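Local coordinates for haloacid dehalogenase domain protein hydrolase (Planctomyces limnophilus, PDB 4OVY) that probably acts as a metal-dependent hydrolase of the haloacid dehalogenase superfamily, possibly a phosphatase, and binds a calcium ion, at residues 39-42 and 46-49; 138-143 and 263-268; 145-150 and 174-179. All blocks are in the same frame, centred on the assembly; numbering follows the deposited sequence. Where two conformers were deposited one is given.

Contact 1 of 3, residues 39-42 and 46-49; sequences VTFD and TLWC. With CA (calcium ion), chain J.
Just beyond the end of strand 38-41, D42 and T46 come together across a short loop, their CA atoms 5.7 Å apart and no hydrogen bond joining the segments. The D42 carbonyl is wrapped in hydrocarbon instead: its O lies 3.2 Å from T46 CB and 3.5 Å from L47 CG, and this buried oxygen has no polar partner in the model. The D42 side chain leaves in another direction, with CG anti to the backbone N (chi1 -163°), and delivers OD2 to the calcium ion at 2.3 Å. D44 O, N234 OD1 and two waters also bind the ion, while D42 OD1 makes a salt bridge with K216.

T46 divides its two branches between polar and apolar tasks. OG1, beside its own backbone N, hydrogen-bonds to N234 OD1, an oxygen that also binds the metal; CG2 lies against the D42 carbonyl and near the edge of the F41 ring. Replacing T46 with an alanine would probably leave N234 without this second-shell partner and open a gap beside the D42 carbonyl. Further along, L47 CD2 approaches F41 CD2 to 3.9 Å, the two side chains crossing at about a right angle.

The spacing of D42, D44 and T46 fits the DxDx(T/V) signature of HAD enzymes, whose metal site characteristically sits at a strand end. Here strand 38-41 runs parallel to both of its sheet neighbours, 156-161 and 230-233, with T46 touching V232, L47 touching I159, and M143 of helix 141-152 packing on F41 and L47.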
loop_
_atom_site.group_PDB
_atom_site.type_symbol
_atom_site.label_atom_id
_atom_site.label_comp_id
_atom_site.label_asym_id
_atom_site.label_seq_id
_atom_site.Cartn_x
_atom_site.Cartn_y
_atom_site.Cartn_z
ATOM N N VAL A 39 -5.989 -2.561 12.034
ATOM C CA VAL A 39 -5.226 -2.143 13.208
ATOM C C VAL A 39 -3.781 -1.859 12.809
ATOM O O VAL A 39 -3.178 -2.626 12.058
ATOM C CB VAL A 39 -5.294 -3.181 14.358
ATOM C CG1 VAL A 39 -4.814 -4.551 13.915
ATOM C CG2 VAL A 39 -4.492 -2.706 15.560
ATOM N N THR A 40 -3.244 -0.744 13.307
ATOM C CA THR A 40 -1.894 -0.304 12.966
ATOM C C THR A 40 -0.988 -0.272 14.193
ATOM O O THR A 40 -1.378 0.203 15.264
ATOM C CB THR A 40 -1.893 1.084 12.292
ATOM O OG1 THR A 40 -2.585 2.033 13.116
ATOM C CG2 THR A 40 -2.534 1.018 10.930
ATOM N N PHE A 41 0.224 -0.784 14.012
ATOM C CA PHE A 41 1.248 -0.825 15.047
ATOM C C PHE A 41 2.497 -0.102 14.568
ATOM O O PHE A 41 2.961 -0.329 13.453
ATOM C CB PHE A 41 1.665 -2.273 15.331
ATOM C CG PHE A 41 0.581 -3.120 15.932
ATOM C CD1 PHE A 41 -0.365 -3.739 15.128
ATOM C CD2 PHE A 41 0.522 -3.321 17.303
ATOM C CE1 PHE A 41 -1.365 -4.522 15.685
ATOM C CE2 PHE A 41 -0.479 -4.102 17.864
ATOM C CZ PHE A 41 -1.416 -4.705 17.052
ATOM N N ASP A 42 3.079 0.729 15.423
ATOM C CA ASP A 42 4.478 1.089 15.244
ATOM C C ASP A 42 5.321 -0.176 15.465
ATOM O O ASP A 42 4.839 -1.157 16.054
ATOM C CB ASP A 42 4.877 2.183 16.230
ATOM C CG ASP A 42 6.164 2.890 15.847
ATOM O OD1 ASP A 42 6.731 2.659 14.762
ATOM O OD2 ASP A 42 6.613 3.708 16.654
ATOM N N THR A 46 7.473 -0.645 20.101
ATOM C CA THR A 46 6.086 -1.073 20.219
ATOM C C THR A 46 5.996 -2.600 20.078
ATOM O O THR A 46 5.364 -3.256 20.905
ATOM C CB THR A 46 5.215 -0.359 19.173
ATOM O OG1 THR A 46 5.147 1.039 19.494
ATOM C CG2 THR A 46 3.802 -0.928 19.138
ATOM N N LEU A 47 6.619 -3.146 19.034
ATOM C CA LEU A 47 6.679 -4.593 18.797
ATOM C C LEU A 47 8.020 -5.211 19.196
ATOM O O LEU A 47 8.099 -6.415 19.454
ATOM C CB LEU A 47 6.412 -4.898 17.321
ATOM C CG LEU A 47 5.025 -4.547 16.777
ATOM C CD1 LEU A 47 4.900 -4.904 15.305
ATOM C CD2 LEU A 47 3.935 -5.255 17.577
ATOM N N TRP A 48 9.081 -4.406 19.208
ATOM C CA TRP A 48 10.406 -4.890 19.570
ATOM C C TRP A 48 11.277 -3.783 20.156
ATOM O O TRP A 48 10.901 -2.613 20.150
ATOM C CB TRP A 48 11.083 -5.567 18.372
ATOM C CG TRP A 48 11.622 -4.665 17.298
ATOM C CD1 TRP A 48 11.305 -3.353 17.068
ATOM C CD2 TRP A 48 12.556 -5.032 16.273
ATOM N NE1 TRP A 48 11.996 -2.885 15.980
ATOM C CE2 TRP A 48 12.765 -3.895 15.470
ATOM C CE3 TRP A 48 13.231 -6.214 15.954
ATOM C CZ2 TRP A 48 13.623 -3.903 14.380
ATOM C CZ3 TRP A 48 14.089 -6.216 14.867
ATOM C CH2 TRP A 48 14.280 -5.070 14.098
ATOM N N CYS A 49 12.446 -4.170 20.638
ATOM C CA CYS A 49 13.320 -3.281 21.384
ATOM C C CYS A 49 13.999 -2.222 20.500
ATOM O O CYS A 49 14.431 -2.526 19.393
ATOM C CB CYS A 49 14.369 -4.137 22.080
ATOM S SG CYS A 49 15.416 -3.236 23.215
HETATM CA CA CA J . 8.299 3.939 18.218
HETATM O O HOH W 1 7.116 6.200 17.025
HETATM O O HOH W 2 10.130 4.907 18.482
#

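Contact 2 of 3, residues 138-143 and 263-268; sequences CVYQPM and VREFAY. With EDO (1,2-ethanediol), chain F.
Y140 and E265, far apart in sequence, meet through a single short hydrogen bond, the tyrosine hydroxyl OH donating to E265 OE1 at 2.6 Å. The carboxylate oxygen lies at the edge of the tyrosine ring, near the ring plane. Seen from the acid, however, the hydroxyl arrives from above, 55° out of the carboxylate plane, and the ring and carboxylate planes are turned 81° apart.

The other carboxylate oxygen, OE2, is held from its own side of the contact. It accepts the backbone N-H of F266 at 2.9 Å and a further hydrogen bond from H259 ND1, so that both oxygens of this buried acid have partners and the group has little freedom to rotate. A bend at chi2 (-107°) turns the E265 chain so that its carboxylate can reach the hydroxyl and the next backbone N together, and places CD in plane at the edge of the F266 ring.

One shell further out, the Y268 ring stacks on H259 and its OH bonds to E50.

Y140 occupies the N-cap position of helix 141-152, whereas E265 lies in the loop between strand 253-260 and the short, weakly bonded strand 267-268 that pairs antiparallel with it. The bond therefore ties the start of a core helix to the turn of a hairpin at the sheet's margin.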
loop_
_atom_site.group_PDB
_atom_site.type_symbol
_atom_site.label_atom_id
_atom_site.label_comp_id
_atom_site.label_asym_id
_atom_site.label_seq_id
_atom_site.Cartn_x
_atom_site.Cartn_y
_atom_site.Cartn_z
ATOM N N CYS A 138 14.341 -10.123 19.933
ATOM C CA CYS A 138 14.080 -9.093 20.929
ATOM C C CYS A 138 12.723 -8.433 20.669
ATOM O O CYS A 138 12.541 -7.225 20.847
ATOM C CB CYS A 138 15.233 -8.088 20.951
ATOM S SG CYS A 138 16.828 -8.878 21.311
ATOM N N VAL A 139 11.770 -9.263 20.256
ATOM C CA VAL A 139 10.395 -8.853 20.025
ATOM C C VAL A 139 9.609 -9.154 21.296
ATOM O O VAL A 139 10.035 -9.975 22.118
ATOM C CB VAL A 139 9.769 -9.568 18.807
ATOM C CG1 VAL A 139 10.518 -9.200 17.528
ATOM C CG2 VAL A 139 9.749 -11.083 18.989
ATOM N N TYR A 140 8.478 -8.478 21.464
ATOM C CA TYR A 140 7.683 -8.604 22.680
ATOM C C TYR A 140 6.649 -9.714 22.558
ATOM O O TYR A 140 5.723 -9.632 21.753
ATOM C CB TYR A 140 7.007 -7.280 23.022
ATOM C CG TYR A 140 7.966 -6.113 23.134
ATOM C CD1 TYR A 140 9.216 -6.256 23.736
ATOM C CD2 TYR A 140 7.619 -4.863 22.639
ATOM C CE1 TYR A 140 10.086 -5.188 23.842
ATOM C CE2 TYR A 140 8.484 -3.787 22.743
ATOM C CZ TYR A 140 9.713 -3.952 23.336
ATOM O OH TYR A 140 10.577 -2.884 23.432
ATOM N N GLN A 141 6.826 -10.752 23.368
ATOM C CA GLN A 141 5.947 -11.907 23.363
ATOM C C GLN A 141 4.477 -11.518 23.589
ATOM O O GLN A 141 3.594 -12.048 22.909
ATOM C CB GLN A 141 6.420 -12.931 24.406
ATOM C CG GLN A 141 5.479 -14.103 24.636
ATOM C CD GLN A 141 5.314 -14.997 23.417
ATOM O OE1 GLN A 141 6.239 -15.174 22.620
ATOM N NE2 GLN A 141 4.137 -15.584 23.280
ATOM N N PRO A 142 4.205 -10.584 24.523
ATOM C CA PRO A 142 2.814 -10.158 24.677
ATOM C C PRO A 142 2.227 -9.511 23.417
ATOM O O PRO A 142 1.031 -9.645 23.156
ATOM C CB PRO A 142 2.876 -9.158 25.839
ATOM C CG PRO A 142 4.084 -9.560 26.608
ATOM C CD PRO A 142 5.064 -10.002 25.564
HETATM N N MSE A 143 3.055 -8.838 22.627
HETATM C CA MSE A 143 2.573 -8.227 21.390
HETATM C C MSE A 143 2.383 -9.275 20.322
HETATM O O MSE A 143 1.483 -9.158 19.502
HETATM C CB MSE A 143 3.502 -7.103 20.915
HETATM C CG MSE A 143 3.604 -5.982 21.949
HETATM SE SE MSE A 143 1.873 -5.067 22.239
HETATM C CE MSE A 143 1.831 -4.104 20.524
ATOM N N VAL A 263 14.618 -3.644 34.550
ATOM C CA VAL A 263 15.178 -4.949 34.916
ATOM C C VAL A 263 15.073 -5.951 33.768
ATOM O O VAL A 263 16.057 -6.597 33.417
ATOM C CB VAL A 263 14.487 -5.506 36.175
ATOM C CG1 VAL A 263 15.036 -6.886 36.539
ATOM C CG2 VAL A 263 14.663 -4.531 37.333
ATOM N N ARG A 264 13.887 -6.078 33.180
ATOM C CA ARG A 264 13.667 -7.045 32.095
ATOM C C ARG A 264 13.846 -6.435 30.693
ATOM O O ARG A 264 14.044 -7.162 29.715
ATOM C CB ARG A 264 12.283 -7.674 32.235
ATOM C CG ARG A 264 12.067 -8.409 33.551
ATOM C CD ARG A 264 10.704 -9.087 33.631
ATOM N NE ARG A 264 9.615 -8.120 33.521
ATOM C CZ ARG A 264 8.334 -8.419 33.295
ATOM N NH1 ARG A 264 7.932 -9.677 33.158
ATOM N NH2 ARG A 264 7.442 -7.446 33.199
ATOM N N GLU A 265 13.773 -5.112 30.584
ATOM C CA GLU A 265 13.911 -4.454 29.282
ATOM C C GLU A 265 14.647 -3.135 29.503
ATOM O O GLU A 265 15.769 -3.154 30.016
ATOM C CB GLU A 265 12.534 -4.302 28.596
ATOM C CG GLU A 265 12.577 -4.211 27.063
ATOM C CD GLU A 265 12.294 -2.823 26.489
ATOM O OE1 GLU A 265 12.466 -2.642 25.261
ATOM O OE2 GLU A 265 11.879 -1.915 27.240
ATOM N N PHE A 266 14.039 -2.007 29.143
ATOM C CA PHE A 266 14.628 -0.696 29.389
ATOM C C PHE A 266 13.567 0.225 29.944
ATOM O O PHE A 266 12.395 0.096 29.593
ATOM C CB PHE A 266 15.155 -0.107 28.091
ATOM C CG PHE A 266 16.309 -0.860 27.517
ATOM C CD1 PHE A 266 16.101 -1.913 26.646
ATOM C CD2 PHE A 266 17.610 -0.508 27.849
ATOM C CE1 PHE A 266 17.173 -2.616 26.116
ATOM C CE2 PHE A 266 18.685 -1.204 27.325
ATOM C CZ PHE A 266 18.464 -2.260 26.455
ATOM N N ALA A 267 13.976 1.147 30.815
ATOM C CA ALA A 267 13.055 2.137 31.358
ATOM C C ALA A 267 13.417 3.487 30.770
ATOM O O ALA A 267 14.549 3.951 30.919
ATOM C CB ALA A 267 13.121 2.174 32.873
ATOM N N TYR A 268 12.466 4.096 30.073
ATOM C CA TYR A 268 12.663 5.407 29.464
ATOM C C TYR A 268 11.340 6.021 29.043
ATOM O O TYR A 268 10.400 5.307 28.739
ATOM C CB TYR A 268 13.571 5.313 28.237
ATOM C CG TYR A 268 13.057 4.428 27.107
ATOM C CD1 TYR A 268 13.319 3.068 27.096
ATOM C CD2 TYR A 268 12.336 4.970 26.039
ATOM C CE1 TYR A 268 12.866 2.259 26.067
ATOM C CE2 TYR A 268 11.873 4.172 25.002
ATOM C CZ TYR A 268 12.150 2.817 25.016
ATOM O OH TYR A 268 11.705 2.024 23.996
HETATM C C1 EDO F . 1.838 -16.387 18.890
HETATM O O1 EDO F . 0.644 -16.608 19.644
HETATM C C2 EDO F . 2.983 -16.102 19.847
HETATM O O2 EDO F . 3.121 -17.194 20.765
#

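Contact 3 of 3, residues 145-150 and 174-179; sequences ELLAFL and EVYGIP
L147 reaches from helix 141-152 to Y176 and I178 with its two methyl branches, each engaging a different partner. The backbones themselves stay apart, the CA atoms of L147 and Y176 being 7.5 Å distant. The leucine CG stands anti to the carbonyl carbon (chi1 -72°), and with chi2 near 166° CD1 is carried to Y176 while CD2 turns to I178. CD1 rests 3.7 Å from Y176 O and 4.1 Å from Y176 CB, meeting the base of the tyrosine obliquely. CD2 lies 4.1 Å from I178 CD1, where the two side chains cross at about a right angle.

Helix 141-152 here lies beside the end of helix 172-176 and the loop that follows, both on one face of the Rossmann-like sheet of the HAD fold. Helix 141-152 leads into strand 156-161, and helix 172-176 lies on the beta-alpha-beta crossover from that strand to 183-195; L147 and I178 both touch T157, while Y176 and I178 touch I159.

The apolar contact at Y176 O does not deprive that oxygen of a partner, because R151 NH2 donates a hydrogen bond to it. The Y176 ring has V175 CG1 over one face, 3.9 Å above the plane, and its OH makes a weak hydrogen bond with N43. G177, with a positive phi of 76°, brings helix 172-176 to its end, after which the chain runs on to I178. There CG1 is anti to the carbonyl carbon and CD1 continues in an extended line toward the leucine. The following P179 packs on R226 of the second subunit.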
loop_
_atom_site.group_PDB
_atom_site.type_symbol
_atom_site.label_atom_id
_atom_site.label_comp_id
_atom_site.label_asym_id
_atom_site.label_seq_id
_atom_site.Cartn_x
_atom_site.Cartn_y
_atom_site.Cartn_z
ATOM N N GLU A 145 1.298 -12.238 20.959
ATOM C CA GLU A 145 -0.011 -12.745 21.370
ATOM C C GLU A 145 -1.141 -11.824 20.914
ATOM O O GLU A 145 -2.166 -12.292 20.421
ATOM C CB GLU A 145 -0.061 -12.937 22.884
ATOM C CG GLU A 145 0.834 -14.066 23.361
ATOM C CD GLU A 145 1.012 -14.102 24.862
ATOM O OE1 GLU A 145 0.269 -13.387 25.581
ATOM O OE2 GLU A 145 1.899 -14.858 25.320
ATOM N N LEU A 146 -0.944 -10.518 21.069
ATOM C CA LEU A 146 -1.951 -9.542 20.657
ATOM C C LEU A 146 -2.191 -9.595 19.155
ATOM O O LEU A 146 -3.334 -9.608 18.712
ATOM C CB LEU A 146 -1.548 -8.129 21.097
ATOM C CG LEU A 146 -2.482 -6.996 20.667
ATOM C CD1 LEU A 146 -3.913 -7.231 21.150
ATOM C CD2 LEU A 146 -1.946 -5.686 21.209
ATOM N N LEU A 147 -1.115 -9.641 18.372
ATOM C CA LEU A 147 -1.235 -9.781 16.915
ATOM C C LEU A 147 -2.054 -11.022 16.512
ATOM O O LEU A 147 -2.958 -10.928 15.682
ATOM C CB LEU A 147 0.147 -9.841 16.267
ATOM C CG LEU A 147 0.933 -8.528 16.238
ATOM C CD1 LEU A 147 2.387 -8.817 15.903
ATOM C CD2 LEU A 147 0.332 -7.539 15.248
ATOM N N ALA A 148 -1.741 -12.169 17.111
ATOM C CA ALA A 148 -2.461 -13.415 16.822
ATOM C C ALA A 148 -3.938 -13.321 17.211
ATOM O O ALA A 148 -4.815 -13.759 16.467
ATOM C CB ALA A 148 -1.806 -14.591 17.545
ATOM N N PHE A 149 -4.194 -12.750 18.385
ATOM C CA PHE A 149 -5.545 -12.584 18.911
ATOM C C PHE A 149 -6.394 -11.743 17.955
ATOM O O PHE A 149 -7.527 -12.090 17.635
ATOM C CB PHE A 149 -5.475 -11.922 20.291
ATOM C CG PHE A 149 -6.817 -11.600 20.892
ATOM C CD1 PHE A 149 -7.667 -12.617 21.315
ATOM C CD2 PHE A 149 -7.215 -10.284 21.072
ATOM C CE1 PHE A 149 -8.898 -12.323 21.889
ATOM C CE2 PHE A 149 -8.451 -9.985 21.639
ATOM C CZ PHE A 149 -9.294 -11.007 22.048
ATOM N N LEU A 150 -5.833 -10.632 17.501
ATOM C CA LEU A 150 -6.532 -9.756 16.563
ATOM C C LEU A 150 -6.794 -10.452 15.227
ATOM O O LEU A 150 -7.893 -10.365 14.677
ATOM C CB LEU A 150 -5.741 -8.462 16.362
ATOM C CG LEU A 150 -5.668 -7.579 17.615
ATOM C CD1 LEU A 150 -4.602 -6.505 17.470
ATOM C CD2 LEU A 150 -7.022 -6.956 17.932
ATOM N N GLU A 174 7.740 -13.708 8.842
ATOM C CA GLU A 174 8.170 -14.798 9.724
ATOM C C GLU A 174 8.020 -14.436 11.200
ATOM O O GLU A 174 7.586 -15.258 12.006
ATOM C CB GLU A 174 9.627 -15.177 9.458
ATOM C CG GLU A 174 10.121 -16.370 10.276
ATOM C CD GLU A 174 11.636 -16.392 10.476
ATOM O OE1 GLU A 174 12.372 -15.763 9.677
ATOM O OE2 GLU A 174 12.096 -17.046 11.442
ATOM N N VAL A 175 8.398 -13.211 11.549
ATOM C CA VAL A 175 8.527 -12.817 12.952
ATOM C C VAL A 175 7.200 -12.361 13.548
ATOM O O VAL A 175 6.852 -12.774 14.656
ATOM C CB VAL A 175 9.610 -11.725 13.120
ATOM C CG1 VAL A 175 9.639 -11.189 14.544
ATOM C CG2 VAL A 175 10.978 -12.282 12.731
ATOM N N TYR A 176 6.471 -11.519 12.817
ATOM C CA TYR A 176 5.210 -10.933 13.296
ATOM C C TYR A 176 3.958 -11.509 12.642
ATOM O O TYR A 176 2.844 -11.215 13.089
ATOM C CB TYR A 176 5.191 -9.415 13.034
ATOM C CG TYR A 176 6.244 -8.612 13.756
ATOM C CD1 TYR A 176 6.501 -8.806 15.111
ATOM C CD2 TYR A 176 6.959 -7.613 13.093
ATOM C CE1 TYR A 176 7.452 -8.049 15.777
ATOM C CE2 TYR A 176 7.914 -6.852 13.753
ATOM C CZ TYR A 176 8.157 -7.071 15.091
ATOM O OH TYR A 176 9.095 -6.318 15.753
ATOM N N GLY A 177 4.122 -12.286 11.574
ATOM C CA GLY A 177 2.977 -12.752 10.792
ATOM C C GLY A 177 2.389 -11.671 9.905
ATOM O O GLY A 177 1.246 -11.772 9.482
ATOM N N ILE A 178 3.176 -10.637 9.610
ATOM C CA ILE A 178 2.697 -9.510 8.831
ATOM C C ILE A 178 3.386 -9.516 7.470
ATOM O O ILE A 178 4.616 -9.352 7.396
ATOM C CB ILE A 178 2.962 -8.186 9.572
ATOM C CG1 ILE A 178 2.184 -8.175 10.894
ATOM C CG2 ILE A 178 2.577 -7.001 8.696
ATOM C CD1 ILE A 178 2.499 -7.001 11.801
ATOM N N PRO A 179 2.608 -9.712 6.387
ATOM C CA PRO A 179 3.189 -9.783 5.052
ATOM C C PRO A 179 3.626 -8.411 4.543
ATOM O O PRO A 179 3.180 -7.399 5.066
ATOM C CB PRO A 179 2.034 -10.312 4.210
ATOM C CG PRO A 179 0.825 -9.741 4.863
ATOM C CD PRO A 179 1.133 -9.740 6.332
#

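Contact 1 is the hub, its centre about 12 Å from that of contact 2 and 10 Å from that of contact 3; the latter two lie about 17 Å apart. Probable backbone hydrogen bonds, L47 O to Y140 N at 2.9 Å and C49 N to C138 O at 3.1 Å, join the metal-site loop to 138-143. Contact 3 backs onto contact 1 through F41 CE1 and L147 CD2, 3.5 Å apart. Y176 OH packs on W48 CB at 3.4 Å and on V139 CG1 at 3.7 Å, linking all three. Only contact 1 supplies a ligand to the calcium ion; the side chains of Y140 and Y176 remain about 9 and 11 Å from it.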